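Local coordinates for sulfate transporter 4.1, chloroplastic (Arabidopsis thaliana, PDB 7LHV), which cotransports sulfate with protons across a membrane and may take part in regulating sulfate assimilation, at residues L504-G509 and Y523-I528. Numbering follows the deposited sequence.
Sequences LGRLPG and YTYNGI
The ring of Y523 lies over the backbone at G505 and R506, and Y523 has the largest share of any residue in the contact. CA of G505 sits under one face in a CH-pi contact, 4.2 Å from the ring centroid and 15° off the ring normal. R506 N lies beneath that same face, 3.6 Å from the plane and displaced toward the rim, while CB of R506 touches Y523 CD1 at 3.6 Å. Glycine matters here, since a CB at G505 would run into the ring. In Y523, CG stands anti to the backbone N and beside the carbonyl carbon (chi1 -157°). The ring's OH makes a weak hydrogen bond to I516 O.

Two polar approaches are close but poorly angled for hydrogen bonds. R506 N faces Y523 O at 3.0 Å, and NH1 of R506 lies beside Y525 OH, the guanidinium and ring planes 34° apart. Farther along, L507 CD1 approaches the same hydroxyl, and both L507 and Y525 pack on V639 of helix 635-643.

An alanine in place of Y523 would probably open a gap above G505 and leave I516 O without its hydroxyl partner. With no hydrogen bond between the segments, the loop joining neighbouring antiparallel strands 501-504 and 527-533 at the STAS domain closes on itself here through the Y523 ring over G505 and R506, with the R506-Y525 approach a second, unbonded polar contact.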
loop_
_atom_site.group_PDB
_atom_site.type_symbol
_atom_site.label_atom_id
_atom_site.label_comp_id
_atom_site.label_asym_id
_atom_site.label_seq_id
_atom_site.Cartn_x
_atom_site.Cartn_y
_atom_site.Cartn_z
ATOM N N LEU A 504 12.418 22.697 -18.676
ATOM C CA LEU A 504 13.550 22.672 -19.590
ATOM C C LEU A 504 13.903 24.072 -20.073
ATOM O O LEU A 504 13.049 24.953 -20.182
ATOM C CB LEU A 504 13.251 21.780 -20.793
ATOM C CG LEU A 504 13.363 20.275 -20.584
ATOM C CD1 LEU A 504 12.229 19.797 -19.740
ATOM C CD2 LEU A 504 13.345 19.570 -21.922
ATOM N N GLY A 505 15.183 24.263 -20.369
ATOM C CA GLY A 505 15.654 25.527 -20.888
ATOM C C GLY A 505 15.894 25.461 -22.377
ATOM O O GLY A 505 14.943 25.476 -23.163
ATOM N N ARG A 506 17.158 25.379 -22.780
ATOM C CA ARG A 506 17.477 25.272 -24.195
ATOM C C ARG A 506 16.918 23.968 -24.752
ATOM O O ARG A 506 16.752 22.980 -24.031
ATOM C CB ARG A 506 18.989 25.348 -24.407
ATOM C CG ARG A 506 19.423 25.376 -25.861
ATOM C CD ARG A 506 18.709 26.471 -26.637
ATOM N NE ARG A 506 19.272 26.637 -27.971
ATOM C CZ ARG A 506 18.916 27.586 -28.824
ATOM N NH1 ARG A 506 17.991 28.479 -28.517
ATOM N NH2 ARG A 506 19.508 27.644 -30.013
ATOM N N LEU A 507 16.616 23.979 -26.051
ATOM C CA LEU A 507 15.850 22.891 -26.653
ATOM C C LEU A 507 16.504 21.528 -26.460
ATOM O O LEU A 507 15.829 20.615 -25.955
ATOM C CB LEU A 507 15.619 23.204 -28.134
ATOM C CG LEU A 507 14.798 24.468 -28.334
ATOM C CD1 LEU A 507 14.692 24.825 -29.807
ATOM C CD2 LEU A 507 13.447 24.263 -27.712
ATOM N N PRO A 508 17.812 21.309 -26.803
ATOM C CA PRO A 508 18.475 20.050 -26.442
ATOM C C PRO A 508 19.031 20.087 -25.022
ATOM O O PRO A 508 20.172 19.700 -24.770
ATOM C CB PRO A 508 19.585 19.941 -27.491
ATOM C CG PRO A 508 19.966 21.343 -27.740
ATOM C CD PRO A 508 18.718 22.177 -27.581
ATOM N N GLY A 509 18.211 20.560 -24.085
ATOM C CA GLY A 509 18.648 20.702 -22.713
ATOM C C GLY A 509 17.818 19.902 -21.736
ATOM O O GLY A 509 17.027 19.040 -22.131
ATOM N N TYR A 523 18.800 30.562 -23.902
ATOM C CA TYR A 523 18.455 29.451 -23.025
ATOM C C TYR A 523 16.952 29.308 -22.830
ATOM O O TYR A 523 16.400 28.241 -23.113
ATOM C CB TYR A 523 19.170 29.613 -21.681
ATOM C CG TYR A 523 19.345 28.313 -20.940
ATOM C CD1 TYR A 523 20.059 27.266 -21.500
ATOM C CD2 TYR A 523 18.812 28.139 -19.673
ATOM C CE1 TYR A 523 20.226 26.076 -20.826
ATOM C CE2 TYR A 523 18.977 26.956 -18.990
ATOM C CZ TYR A 523 19.683 25.927 -19.570
ATOM O OH TYR A 523 19.847 24.745 -18.890
ATOM N N THR A 524 16.268 30.348 -22.367
ATOM C CA THR A 524 14.833 30.289 -22.135
ATOM C C THR A 524 14.134 31.370 -22.945
ATOM O O THR A 524 14.735 32.389 -23.304
ATOM C CB THR A 524 14.497 30.445 -20.646
ATOM O OG1 THR A 524 13.133 30.070 -20.424
ATOM C CG2 THR A 524 14.708 31.879 -20.191
ATOM N N TYR A 525 12.862 31.132 -23.242
ATOM C CA TYR A 525 12.062 32.035 -24.055
ATOM C C TYR A 525 10.943 32.637 -23.218
ATOM O O TYR A 525 10.301 31.942 -22.428
ATOM C CB TYR A 525 11.476 31.308 -25.267
ATOM C CG TYR A 525 12.514 30.655 -26.145
ATOM C CD1 TYR A 525 13.286 31.412 -27.017
ATOM C CD2 TYR A 525 12.725 29.284 -26.107
ATOM C CE1 TYR A 525 14.237 30.822 -27.823
ATOM C CE2 TYR A 525 13.673 28.685 -26.910
ATOM C CZ TYR A 525 14.427 29.460 -27.767
ATOM O OH TYR A 525 15.373 28.870 -28.570
ATOM N N ASN A 526 10.721 33.938 -23.395
ATOM C CA ASN A 526 9.643 34.614 -22.689
ATOM C C ASN A 526 8.298 34.193 -23.264
ATOM O O ASN A 526 8.083 34.253 -24.478
ATOM C CB ASN A 526 9.808 36.129 -22.790
ATOM C CG ASN A 526 10.849 36.667 -21.833
ATOM O OD1 ASN A 526 10.839 36.353 -20.644
ATOM N ND2 ASN A 526 11.756 37.487 -22.349
ATOM N N GLY A 527 7.394 33.766 -22.390
ATOM C CA GLY A 527 6.064 33.368 -22.776
ATOM C C GLY A 527 5.865 31.876 -22.934
ATOM O O GLY A 527 4.722 31.416 -22.886
ATOM N N ILE A 528 6.939 31.109 -23.093
ATOM C CA ILE A 528 6.858 29.674 -23.335
ATOM C C ILE A 528 7.466 28.944 -22.149
ATOM O O ILE A 528 8.546 29.315 -21.675
ATOM C CB ILE A 528 7.569 29.272 -24.638
ATOM C CG1 ILE A 528 6.959 30.005 -25.830
ATOM C CG2 ILE A 528 7.495 27.772 -24.850
ATOM C CD1 ILE A 528 7.627 29.679 -27.135
#